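Local coordinates for protein geranyltranstransferase (Staphylococcus aureus, PDB 1RTR) that catalyses the condensation of geranyl pyrophosphate with isopentenyl pyrophosphate to farnesyl pyrophosphate, the fifteen-carbon precursor used in isoprenoid biosynthesis, at residues K8-D11 / E12-E16; S33-Y36 / S37-G41; Q154-D157 / M158-G162; E168-E171 / M172-T176; N194-D197 / T198-E201. All coordinates share one frame; numbering follows the deposited sequence. Where two conformers were deposited one is given.

Interaction 1: K8-D11 / E12-E16; sequences KLID and EVNNE
L9 and V13 set the pattern of this continuous piece of helix 6-18: V13 N donates to L9 O at 2.9 Å with an almost straight N-H...O angle of 172°. The same i to i+4 ladder joins N14 N to I10 O and N15 N to D11 O, while the K8 rung is longer, E12 N lying 3.3 Å from K8 O. V13 has CG1 anti to the backbone N (chi1 162°), and this places its other methyl, CG2, beside the N and 3.6 Å from L9 O, the acceptor of its own N-H. One residue further on, I10 and N14, a turn apart, run side by side in the same direction, and N14 CB comes within 3.4 Å of I10 O. E12, extended beyond CG, brings OE1 to the hydroxyl of Y61, a hydrogen bond. L9 and V13 face the protein, packing on L51 of helix 45-56; L9 also meets V48 and L52, V13 also M65. L9 and V13 thus give an apolar strip against helix 45-56, while the E12 carboxylate, held by Y61, lies close to that of E62, a neighbourhood that may favour protonation of one of the pair.

Interaction 2: S33-Y36 / S37-G41; sequences SMLY and SLNAG
S37, L35 and Y36 carry this last turn of helix 30-38. S37 N bonds back to S33 O only weakly, at 3.4 Å, though nearly straight. Its OG lies beside its own backbone N (chi1 -59°), on the side of the preceding turn and 3.9 Å from S33 O; the two serine hydroxyls are tied together through N99, whose side-chain amide is hydrogen-bonded to both. L35 turns the tip of its side chain forward: CD1 meets L38 CD2 at 4.1 Å, the two leucines slanting across each other. L35 O accepts from N39 N at 2.9 Å with a bent N-H...O angle of 141°, as the helix begins to unwind, whereas L38 N to M34 O (3.0 Å) keeps normal helical form. Y36 holds CG anti to its backbone N (chi1 180°), beside the carbonyl carbon, and Y36 CG stays 3.7 Å from S37 N. G41, with positive phi, leaves the helix towards R44, which is hydrogen-bonded to L38 O; in this family the loop here probably helps bind isopentenyl pyrophosphate. S37 and L38 pack on helix 65-83, S33 and M34 on helix 105-124, and M34 also touches H147 of the second subunit; the Y36 hydroxyl reaches the carbonyl of L97 in strand 96-97.

Interaction 3: Q154-D157 / M158-G162; sequences QMLD and MQSEG
The peptide plane of L156 is approached on both faces by one residue, S160: OG donates to L156 O at 2.9 Å from one side, 31° off the plane, and the backbone N at 3.1 Å from the other. With OG beside its own backbone N (chi1 -64°), the serine folds back on the carbonyl one turn earlier, whose oxygen takes both its hydroxyl and its amide. S160 N also has a weak bond to D157 O. Beside this pair of bonds, L156 CD1 stands 4.2 Å from S160 OG. The flat carboxylate of D157 projects from another side of the helix; its OD1 makes a long, weak ion pair with K177. Further back the helix is regular, M158 N bonding to Q154 O at 3.0 Å and Q159 N to M155 O at 2.9 Å. M158 is the residue most enclosed by this turn: its CG sits 3.2 Å from Q154 O, and kinks at chi2 and chi3 lay the thioether end across the side chain of Q154. Both residues also touch M87. This part of helix 150-159 lies between two neighbours. L156, D157 and S160 bear on helix 167-177, the next in the chain, while M155, L156, M158 and Q159 pack against L30, M26, W106 and D27 of the second subunit, respectively.

Interaction 4: E168-E171 / M172-T176; sequences ETLE and MIHKT
Helix 167-177 is short, and L170 and H174, one turn apart on it, meet side chain to side chain: both methyls of L170 rest against the imidazole, the two side chains crossing at a slant. H174 N bonds to L170 O at 3.2 Å, and the ring carbon CG hangs 3.6 Å from that same oxygen. On the adjoining edge T169 and I173 pair, T169 CG2 lying 4.3 Å from I173 CD1. With I173 CG1 beside the backbone N (chi1 -68°), that branch leans back over the preceding turn and comes 3.4 Å from T169 O, which already accepts I173 N. In the mainly helical prenyl synthase fold this helix is wedged among others: L170 and E171 touch helix 245-270, E171, H174 and K175 touch helix 197-227, and M172 and I173 face helix 150-159. M172 bends at chi2 and chi3 and leads away from its own helix; it packs on V25 of the second subunit as well as on L156. T169 OG1 is hydrogen-bonded to D166. Towards the C-terminal end M172 O takes two bonds from T176, one from OG1 at 2.8 Å and one from the backbone N at 3.2 Å, which arrive from opposite faces of the carbonyl plane.

Interaction 5: N194-D197 / T198-E201; sequences NVDD and TTKE. Unlike the reference sequence in segment 198-201: T198 (reference Ala).
D196 OD1 is gripped by T199 twice: the hydroxyl OG1 donates to it over a short 2.5 Å, and the backbone N adds a weak bond at 3.4 Å. The carboxylate gets there because D196 CG sits between its own backbone N and carbonyl carbon (chi1 77°), tucked in over the first turn; the D196 and T199 side chains cross at about a right angle. The other oxygen, OD2, lies 3.4 Å from T198 CG2. This is an N-cap: D196 immediately precedes helix 197-227 and occupies an N-H that has no earlier turn to bond to, where the negative charge probably also suits the helix dipole. The loop before it closes the preceding helix with a Schellman motif, N194 taking positive phi and V195 N returning to A190 O. Regular bonding then starts with K200 N to D196 O at 3.0 Å and E201 N to D197 O. K200, extended beyond CG, runs back alongside the loop, its CE 3.3 Å from V195 O and its CG against V195 CG2. A water donates to V195 O at 3.1 Å and, weakly, to D197 OD1, and accepts weakly from K200 NZ, which also makes a long, weak ion pair with D191.

All five contacts are local, within helices or at their ends, and they follow one another along the chain in numerical order. Interactions 3 and 4, on the successive helices 150-159 and 167-177, are the only two that touch: their centres are 11 Å apart, L156 CG meets I173 CG1 at 3.5 Å, and both reach the second subunit. Interactions 1 and 2, also on successive helices, have centres 14 Å apart without touching, and lie across the chain's centre from interaction 4. Interaction 5, at the start of helix 197-227, stands apart, its centre 26 Å or more from every other. Interactions 2, 3 and 4 thus lie on helices that also meet the second subunit, while the segments of 1 and 5 are touched by no other chain.

Interaction 1: K8-D11 / E12-E16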
loop_
_atom_site.group_PDB
_atom_site.type_symbol
_atom_site.label_atom_id
_atom_site.label_comp_id
_atom_site.label_asym_id
_atom_site.label_seq_id
_atom_site.Cartn_x
_atom_site.Cartn_y
_atom_site.Cartn_z
ATOM N N LYS A 8 15.041 -7.969 24.269
ATOM C CA LYS A 8 16.116 -8.172 23.302
ATOM C C LYS A 8 15.611 -8.259 21.859
ATOM O O LYS A 8 16.347 -7.909 20.927
ATOM C CB LYS A 8 16.978 -9.385 23.665
ATOM C CG LYS A 8 18.165 -9.037 24.567
ATOM C CD LYS A 8 19.387 -8.631 23.754
ATOM C CE LYS A 8 20.670 -9.190 24.369
ATOM N NZ LYS A 8 21.243 -8.250 25.375
ATOM N N LEU A 9 14.372 -8.720 21.675
ATOM C CA LEU A 9 13.727 -8.671 20.366
ATOM C C LEU A 9 13.312 -7.240 19.999
ATOM O O LEU A 9 13.597 -6.775 18.897
ATOM C CB LEU A 9 12.531 -9.613 20.304
ATOM C CG LEU A 9 12.823 -11.035 19.834
ATOM C CD1 LEU A 9 11.648 -11.908 20.169
ATOM C CD2 LEU A 9 13.105 -11.090 18.352
ATOM N N ILE A 10 12.654 -6.554 20.933
ATOM C CA ILE A 10 12.310 -5.140 20.786
ATOM C C ILE A 10 13.521 -4.321 20.336
ATOM O O ILE A 10 13.404 -3.468 19.457
ATOM C CB ILE A 10 11.736 -4.571 22.113
ATOM C CG1 ILE A 10 10.400 -5.238 22.457
ATOM C CG2 ILE A 10 11.574 -3.051 22.041
ATOM C CD1 ILE A 10 9.725 -4.709 23.730
ATOM N N ASP A 11 14.676 -4.596 20.943
ATOM C CA ASP A 11 15.925 -3.903 20.630
ATOM C C ASP A 11 16.357 -4.156 19.201
ATOM O O ASP A 11 16.702 -3.219 18.480
ATOM C CB ASP A 11 17.042 -4.346 21.577
ATOM C CG ASP A 11 16.952 -3.685 22.937
ATOM O OD1 ASP A 11 17.631 -4.176 23.867
ATOM O OD2 ASP A 11 16.225 -2.685 23.172
ATOM N N GLU A 12 16.334 -5.423 18.797
ATOM C CA GLU A 12 16.706 -5.797 17.442
ATOM C C GLU A 12 15.777 -5.160 16.411
ATOM O O GLU A 12 16.245 -4.643 15.392
ATOM C CB GLU A 12 16.741 -7.310 17.277
ATOM C CG GLU A 12 17.497 -7.736 16.035
ATOM C CD GLU A 12 17.550 -9.232 15.865
ATOM O OE1 GLU A 12 17.128 -9.965 16.790
ATOM O OE2 GLU A 12 18.026 -9.676 14.803
ATOM N N VAL A 13 14.475 -5.186 16.694
ATOM C CA VAL A 13 13.480 -4.537 15.850
ATOM C C VAL A 13 13.804 -3.047 15.732
ATOM O O VAL A 13 13.855 -2.504 14.625
ATOM C CB VAL A 13 12.015 -4.798 16.353
ATOM C CG1 VAL A 13 11.023 -3.804 15.766
ATOM C CG2 VAL A 13 11.579 -6.209 16.007
ATOM N N ASN A 14 14.056 -2.399 16.863
ATOM C CA ASN A 14 14.397 -0.979 16.852
ATOM C C ASN A 14 15.647 -0.644 16.018
ATOM O O ASN A 14 15.641 0.340 15.275
ATOM C CB ASN A 14 14.509 -0.427 18.272
ATOM C CG ASN A 14 13.153 -0.311 18.978
ATOM O OD1 ASN A 14 13.090 -0.268 20.210
ATOM N ND2 ASN A 14 12.070 -0.248 18.201
ATOM N N ASN A 15 16.693 -1.472 16.110
ATOM C CA ASN A 15 17.910 -1.253 15.318
ATOM C C ASN A 15 17.632 -1.391 13.824
ATOM O O ASN A 15 18.086 -0.574 13.017
ATOM C CB ASN A 15 19.040 -2.189 15.764
ATOM C CG ASN A 15 19.493 -1.929 17.197
ATOM O OD1 ASN A 15 19.530 -0.790 17.655
ATOM N ND2 ASN A 15 19.836 -2.995 17.908
ATOM N N GLU A 16 16.865 -2.412 13.465
ATOM C CA GLU A 16 16.466 -2.610 12.075
ATOM C C GLU A 16 15.578 -1.479 11.547
ATOM O O GLU A 16 15.736 -1.056 10.411
ATOM C CB GLU A 16 15.792 -3.966 11.890
ATOM C CG GLU A 16 16.723 -5.140 12.152
ATOM C CD GLU A 16 17.559 -5.527 10.943
ATOM O OE1 GLU A 16 17.445 -4.873 9.875
ATOM O OE2 GLU A 16 18.327 -6.508 11.060
#

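Interaction 2: S33-Y36 / S37-G41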
loop_
_atom_site.group_PDB
_atom_site.type_symbol
_atom_site.label_atom_id
_atom_site.label_comp_id
_atom_site.label_asym_id
_atom_site.label_seq_id
_atom_site.Cartn_x
_atom_site.Cartn_y
_atom_site.Cartn_z
ATOM N N SER A 33 10.697 12.188 7.674
ATOM C CA SER A 33 9.321 12.045 8.134
ATOM C C SER A 33 8.939 10.569 8.352
ATOM O O SER A 33 8.389 10.219 9.387
ATOM C CB SER A 33 8.375 12.697 7.137
ATOM O OG SER A 33 7.032 12.608 7.574
ATOM N N MET A 34 9.237 9.712 7.375
ATOM C CA MET A 34 9.021 8.270 7.492
ATOM C C MET A 34 9.723 7.731 8.733
ATOM O O MET A 34 9.100 7.078 9.576
ATOM C CB MET A 34 9.525 7.525 6.239
ATOM C CG MET A 34 8.653 7.676 4.973
ATOM S SD MET A 34 9.512 7.320 3.395
ATOM C CE MET A 34 9.538 5.584 3.422
ATOM N N LEU A 35 11.020 8.025 8.835
ATOM C CA LEU A 35 11.874 7.579 9.936
ATOM C C LEU A 35 11.442 8.129 11.292
ATOM O O LEU A 35 11.504 7.425 12.300
ATOM C CB LEU A 35 13.327 7.966 9.662
ATOM C CG LEU A 35 14.337 6.874 9.296
ATOM C CD1 LEU A 35 13.761 5.446 9.271
ATOM C CD2 LEU A 35 14.989 7.215 7.967
ATOM N N TYR A 36 11.005 9.382 11.308
ATOM C CA TYR A 36 10.516 10.008 12.535
ATOM C C TYR A 36 9.438 9.165 13.223
ATOM O O TYR A 36 9.575 8.841 14.408
ATOM C CB TYR A 36 10.010 11.437 12.271
ATOM C CG TYR A 36 9.484 12.153 13.500
ATOM C CD1 TYR A 36 10.354 12.655 14.477
ATOM C CD2 TYR A 36 8.111 12.325 13.689
ATOM C CE1 TYR A 36 9.869 13.313 15.608
ATOM C CE2 TYR A 36 7.612 12.989 14.819
ATOM C CZ TYR A 36 8.496 13.477 15.774
ATOM O OH TYR A 36 7.984 14.124 16.881
ATOM N N SER A 37 8.379 8.816 12.484
ATOM C CA SER A 37 7.285 8.006 13.026
ATOM C C SER A 37 7.691 6.551 13.260
ATOM O O SER A 37 7.274 5.930 14.231
ATOM C CB SER A 37 6.064 8.063 12.115
ATOM O OG SER A 37 5.607 9.386 11.953
ATOM N N LEU A 38 8.504 6.017 12.358
ATOM C CA LEU A 38 9.003 4.655 12.472
ATOM C C LEU A 38 9.798 4.461 13.758
ATOM O O LEU A 38 9.779 3.374 14.342
ATOM C CB LEU A 38 9.854 4.302 11.249
ATOM C CG LEU A 38 9.818 2.893 10.648
ATOM C CD1 LEU A 38 8.392 2.355 10.455
ATOM C CD2 LEU A 38 10.583 2.892 9.329
ATOM N N ASN A 39 10.484 5.519 14.196
ATOM C CA ASN A 39 11.287 5.490 15.423
ATOM C C ASN A 39 10.593 6.066 16.658
ATOM O O ASN A 39 11.181 6.070 17.741
ATOM C CB ASN A 39 12.622 6.210 15.217
ATOM C CG ASN A 39 13.527 5.487 14.257
ATOM O OD1 ASN A 39 14.075 6.092 13.337
ATOM N ND2 ASN A 39 13.693 4.185 14.458
ATOM N N ALA A 40 9.355 6.544 16.494
ATOM C CA ALA A 40 8.530 7.047 17.602
ATOM C C ALA A 40 8.713 6.198 18.847
ATOM O O ALA A 40 8.725 6.717 19.966
ATOM C CB ALA A 40 7.048 7.093 17.212
ATOM N N GLY A 41 8.875 4.894 18.640
ATOM C CA GLY A 41 9.128 3.972 19.724
ATOM C C GLY A 41 7.808 3.590 20.352
ATOM O O GLY A 41 7.088 4.441 20.903
#

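Interaction 3: Q154-D157 / M158-G162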
loop_
_atom_site.group_PDB
_atom_site.type_symbol
_atom_site.label_atom_id
_atom_site.label_comp_id
_atom_site.label_asym_id
_atom_site.label_seq_id
_atom_site.Cartn_x
_atom_site.Cartn_y
_atom_site.Cartn_z
ATOM N N GLN A 154 -11.122 1.197 10.213
ATOM C CA GLN A 154 -10.990 2.635 10.422
ATOM C C GLN A 154 -12.196 3.348 9.838
ATOM O O GLN A 154 -12.667 4.312 10.420
ATOM C CB GLN A 154 -9.719 3.192 9.784
ATOM C CG GLN A 154 -8.619 3.608 10.762
ATOM C CD GLN A 154 -9.058 4.642 11.799
ATOM O OE1 GLN A 154 -9.513 5.740 11.460
ATOM N NE2 GLN A 154 -8.896 4.295 13.063
ATOM N N MET A 155 -12.688 2.887 8.688
ATOM C CA MET A 155 -13.886 3.488 8.093
ATOM C C MET A 155 -15.049 3.319 9.066
ATOM O O MET A 155 -15.660 4.308 9.472
ATOM C CB MET A 155 -14.228 2.876 6.734
ATOM C CG MET A 155 -13.663 3.629 5.533
ATOM S SD MET A 155 -14.302 5.285 5.213
ATOM C CE MET A 155 -16.021 4.963 4.796
ATOM N N LEU A 156 -15.304 2.066 9.460
ATOM C CA LEU A 156 -16.331 1.737 10.437
ATOM C C LEU A 156 -16.179 2.523 11.739
ATOM O O LEU A 156 -17.163 3.021 12.253
ATOM C CB LEU A 156 -16.403 0.228 10.701
ATOM C CG LEU A 156 -17.703 -0.263 11.369
ATOM C CD1 LEU A 156 -18.947 0.397 10.773
ATOM C CD2 LEU A 156 -17.844 -1.781 11.342
ATOM N N ASP A 157 -14.956 2.649 12.255
ATOM C CA ASP A 157 -14.727 3.419 13.471
ATOM C C ASP A 157 -15.176 4.871 13.307
ATOM O O ASP A 157 -15.913 5.380 14.145
ATOM C CB ASP A 157 -13.253 3.362 13.896
ATOM C CG ASP A 157 -13.066 3.538 15.405
ATOM O OD1 ASP A 157 -11.906 3.565 15.864
ATOM O OD2 ASP A 157 -14.010 3.644 16.218
ATOM N N MET A 158 -14.731 5.518 12.226
ATOM C CA MET A 158 -15.000 6.932 11.950
ATOM C C MET A 158 -16.488 7.190 11.707
ATOM O O MET A 158 -17.021 8.201 12.139
ATOM C CB MET A 158 -14.198 7.416 10.728
ATOM C CG MET A 158 -12.700 7.489 10.907
ATOM S SD MET A 158 -12.202 8.965 11.763
ATOM C CE MET A 158 -11.215 8.270 13.032
ATOM N N GLN A 159 -17.140 6.279 10.993
ATOM C CA GLN A 159 -18.585 6.315 10.786
ATOM C C GLN A 159 -19.366 6.253 12.109
ATOM O O GLN A 159 -20.398 6.911 12.261
ATOM C CB GLN A 159 -19.006 5.148 9.899
ATOM C CG GLN A 159 -20.440 5.220 9.427
ATOM C CD GLN A 159 -20.756 4.153 8.414
ATOM O OE1 GLN A 159 -21.303 3.107 8.761
ATOM N NE2 GLN A 159 -20.406 4.401 7.156
ATOM N N SER A 160 -18.851 5.465 13.053
ATOM C CA SER A 160 -19.479 5.230 14.351
ATOM C C SER A 160 -19.237 6.332 15.373
ATOM O O SER A 160 -19.831 6.306 16.452
ATOM C CB SER A 160 -18.980 3.908 14.937
ATOM O OG SER A 160 -19.384 2.825 14.127
ATOM N N GLU A 161 -18.366 7.288 15.046
ATOM C CA GLU A 161 -17.925 8.307 16.005
ATOM C C GLU A 161 -19.098 9.077 16.605
ATOM O O GLU A 161 -19.927 9.624 15.878
ATOM C CB GLU A 161 -16.935 9.272 15.353
ATOM C CG GLU A 161 -16.289 10.246 16.324
ATOM C CD GLU A 161 -14.874 10.602 15.913
ATOM O OE1 GLU A 161 -13.923 9.975 16.444
ATOM O OE2 GLU A 161 -14.715 11.498 15.047
ATOM N N GLY A 162 -19.157 9.089 17.939
ATOM C CA GLY A 162 -20.212 9.762 18.686
ATOM C C GLY A 162 -21.611 9.201 18.466
ATOM O O GLY A 162 -22.597 9.919 18.640
#

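Interaction 4: E168-E171 / M172-T176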
loop_
_atom_site.group_PDB
_atom_site.type_symbol
_atom_site.label_atom_id
_atom_site.label_comp_id
_atom_site.label_asym_id
_atom_site.label_seq_id
_atom_site.Cartn_x
_atom_site.Cartn_y
_atom_site.Cartn_z
ATOM N N GLU A 168 -22.057 -6.016 18.414
ATOM C CA GLU A 168 -21.568 -6.669 17.200
ATOM C C GLU A 168 -20.787 -5.691 16.320
ATOM O O GLU A 168 -19.794 -6.071 15.717
ATOM C CB GLU A 168 -22.660 -7.391 16.393
ATOM C CG GLU A 168 -24.077 -7.108 16.817
ATOM C CD GLU A 168 -25.029 -8.244 16.477
ATOM O OE1 GLU A 168 -25.548 -8.256 15.330
ATOM O OE2 GLU A 168 -25.267 -9.109 17.357
ATOM N N THR A 169 -21.238 -4.440 16.277
ATOM C CA THR A 169 -20.549 -3.367 15.574
ATOM C C THR A 169 -19.185 -3.062 16.202
ATOM O O THR A 169 -18.169 -3.033 15.500
ATOM C CB THR A 169 -21.444 -2.093 15.518
ATOM O OG1 THR A 169 -22.657 -2.402 14.826
ATOM C CG2 THR A 169 -20.805 -0.984 14.644
ATOM N N LEU A 170 -19.185 -2.828 17.515
ATOM C CA LEU A 170 -17.963 -2.619 18.296
ATOM C C LEU A 170 -16.916 -3.721 18.063
ATOM O O LEU A 170 -15.726 -3.443 17.900
ATOM C CB LEU A 170 -18.299 -2.548 19.783
ATOM C CG LEU A 170 -17.528 -1.621 20.727
ATOM C CD1 LEU A 170 -16.744 -2.441 21.707
ATOM C CD2 LEU A 170 -16.613 -0.611 20.020
ATOM N N GLU A 171 -17.372 -4.967 18.045
ATOM C CA GLU A 171 -16.476 -6.089 17.845
ATOM C C GLU A 171 -15.987 -6.182 16.408
ATOM O O GLU A 171 -14.820 -6.519 16.180
ATOM C CB GLU A 171 -17.136 -7.391 18.270
ATOM C CG GLU A 171 -17.185 -7.557 19.777
ATOM C CD GLU A 171 -17.995 -8.766 20.175
ATOM O OE1 GLU A 171 -19.070 -8.998 19.565
ATOM O OE2 GLU A 171 -17.549 -9.488 21.087
ATOM N N MET A 172 -16.880 -5.886 15.460
ATOM C CA MET A 172 -16.524 -5.774 14.053
ATOM C C MET A 172 -15.397 -4.748 13.858
ATOM O O MET A 172 -14.427 -5.023 13.149
ATOM C CB MET A 172 -17.748 -5.420 13.195
ATOM C CG MET A 172 -17.519 -5.421 11.675
ATOM S SD MET A 172 -16.896 -7.016 11.043
ATOM C CE MET A 172 -18.487 -7.874 10.764
ATOM N N ILE A 173 -15.510 -3.591 14.512
ATOM C CA ILE A 173 -14.486 -2.557 14.403
ATOM C C ILE A 173 -13.136 -3.061 14.900
ATOM O O ILE A 173 -12.135 -2.889 14.213
ATOM C CB ILE A 173 -14.888 -1.262 15.141
ATOM C CG1 ILE A 173 -16.063 -0.582 14.449
ATOM C CG2 ILE A 173 -13.714 -0.296 15.250
ATOM C CD1 ILE A 173 -16.788 0.411 15.339
ATOM N N HIS A 174 -13.101 -3.689 16.072
ATOM C CA HIS A 174 -11.825 -4.056 16.695
ATOM C C HIS A 174 -11.170 -5.258 16.024
ATOM O O HIS A 174 -9.947 -5.334 15.928
ATOM C CB HIS A 174 -11.983 -4.283 18.201
ATOM C CG HIS A 174 -12.266 -3.034 18.966
ATOM N ND1 HIS A 174 -13.217 -2.969 19.962
ATOM C CD2 HIS A 174 -11.733 -1.792 18.874
ATOM C CE1 HIS A 174 -13.254 -1.743 20.457
ATOM N NE2 HIS A 174 -12.363 -1.009 19.813
ATOM N N LYS A 175 -11.998 -6.183 15.562
ATOM C CA LYS A 175 -11.543 -7.355 14.837
ATOM C C LYS A 175 -10.835 -6.976 13.530
ATOM O O LYS A 175 -9.836 -7.577 13.177
ATOM C CB LYS A 175 -12.743 -8.265 14.566
ATOM C CG LYS A 175 -12.520 -9.387 13.600
ATOM C CD LYS A 175 -13.825 -9.691 12.878
ATOM C CE LYS A 175 -13.863 -11.100 12.260
ATOM N NZ LYS A 175 -12.665 -11.957 12.544
ATOM N N THR A 176 -11.352 -5.983 12.819
ATOM C CA THR A 176 -10.783 -5.619 11.531
ATOM C C THR A 176 -9.708 -4.549 11.708
ATOM O O THR A 176 -8.604 -4.698 11.197
ATOM C CB THR A 176 -11.857 -5.115 10.563
ATOM O OG1 THR A 176 -12.601 -4.073 11.193
ATOM C CG2 THR A 176 -12.894 -6.194 10.264
#

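Interaction 5: N194-D197 / T198-E201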
loop_
_atom_site.group_PDB
_atom_site.type_symbol
_atom_site.label_atom_id
_atom_site.label_comp_id
_atom_site.label_asym_id
_atom_site.label_seq_id
_atom_site.Cartn_x
_atom_site.Cartn_y
_atom_site.Cartn_z
ATOM N N ASN A 194 5.658 -23.292 7.483
ATOM C CA ASN A 194 5.074 -24.394 6.719
ATOM C C ASN A 194 4.448 -25.471 7.612
ATOM O O ASN A 194 4.544 -26.662 7.329
ATOM C CB ASN A 194 6.123 -25.002 5.779
ATOM C CG ASN A 194 5.530 -25.982 4.800
ATOM O OD1 ASN A 194 6.136 -27.013 4.502
ATOM N ND2 ASN A 194 4.330 -25.684 4.307
ATOM N N VAL A 195 3.802 -25.041 8.688
ATOM C CA VAL A 195 3.114 -25.966 9.586
ATOM C C VAL A 195 1.815 -26.521 8.983
ATOM O O VAL A 195 1.293 -26.001 7.983
ATOM C CB VAL A 195 2.866 -25.357 10.980
ATOM C CG1 VAL A 195 4.189 -25.187 11.715
ATOM C CG2 VAL A 195 2.113 -24.028 10.898
ATOM N N ASP A 196 1.319 -27.602 9.581
ATOM C CA ASP A 196 0.172 -28.321 9.031
ATOM C C ASP A 196 -1.157 -27.582 9.264
ATOM O O ASP A 196 -1.279 -26.758 10.183
ATOM C CB ASP A 196 0.148 -29.777 9.540
ATOM C CG ASP A 196 -0.354 -29.903 10.975
ATOM O OD1 ASP A 196 0.052 -29.099 11.850
ATOM O OD2 ASP A 196 -1.166 -30.800 11.320
ATOM N N ASP A 197 -2.138 -27.886 8.411
ATOM C CA ASP A 197 -3.468 -27.256 8.436
ATOM C C ASP A 197 -4.108 -27.149 9.809
ATOM O O ASP A 197 -4.584 -26.076 10.193
ATOM C CB ASP A 197 -4.411 -27.966 7.471
ATOM C CG ASP A 197 -4.040 -27.724 6.026
ATOM O OD1 ASP A 197 -3.992 -26.559 5.602
ATOM O OD2 ASP A 197 -3.757 -28.632 5.232
ATOM N N THR A 198 -4.089 -28.240 10.568
ATOM C CA THR A 198 -4.740 -28.226 11.871
ATOM C C THR A 198 -4.008 -27.396 12.914
ATOM O O THR A 198 -4.670 -26.785 13.754
ATOM C CB THR A 198 -5.218 -29.663 12.373
ATOM O OG1 THR A 198 -4.821 -29.893 13.730
ATOM C CG2 THR A 198 -4.596 -30.811 11.575
ATOM N N THR A 199 -2.670 -27.329 12.855
ATOM C CA THR A 199 -1.916 -26.346 13.676
ATOM C C THR A 199 -2.238 -24.903 13.272
ATOM O O THR A 199 -2.337 -24.018 14.125
ATOM C CB THR A 199 -0.374 -26.574 13.612
ATOM O OG1 THR A 199 -0.056 -27.896 14.066
ATOM C CG2 THR A 199 0.368 -25.676 14.621
ATOM N N LYS A 200 -2.384 -24.673 11.970
ATOM C CA LYS A 200 -2.810 -23.376 11.449
ATOM C C LYS A 200 -4.166 -22.941 12.015
ATOM O O LYS A 200 -4.326 -21.796 12.449
ATOM C CB LYS A 200 -2.841 -23.383 9.922
ATOM C CG LYS A 200 -1.498 -23.130 9.268
ATOM C CD LYS A 200 -1.616 -23.212 7.754
ATOM C CE LYS A 200 -0.252 -23.214 7.091
ATOM N NZ LYS A 200 -0.367 -23.271 5.604
ATOM N N GLU A 201 -5.125 -23.865 12.033
ATOM C CA GLU A 201 -6.447 -23.603 12.609
ATOM C C GLU A 201 -6.375 -23.120 14.041
ATOM O O GLU A 201 -7.075 -22.184 14.412
ATOM C CB GLU A 201 -7.332 -24.847 12.557
ATOM C CG GLU A 201 -8.659 -24.685 13.305
ATOM C CD GLU A 201 -8.604 -25.065 14.788
ATOM O OE1 GLU A 201 -8.108 -26.179 15.106
ATOM O OE2 GLU A 201 -9.069 -24.250 15.638
HETATM O O HOH W 1 -1.036 -26.405 5.982
#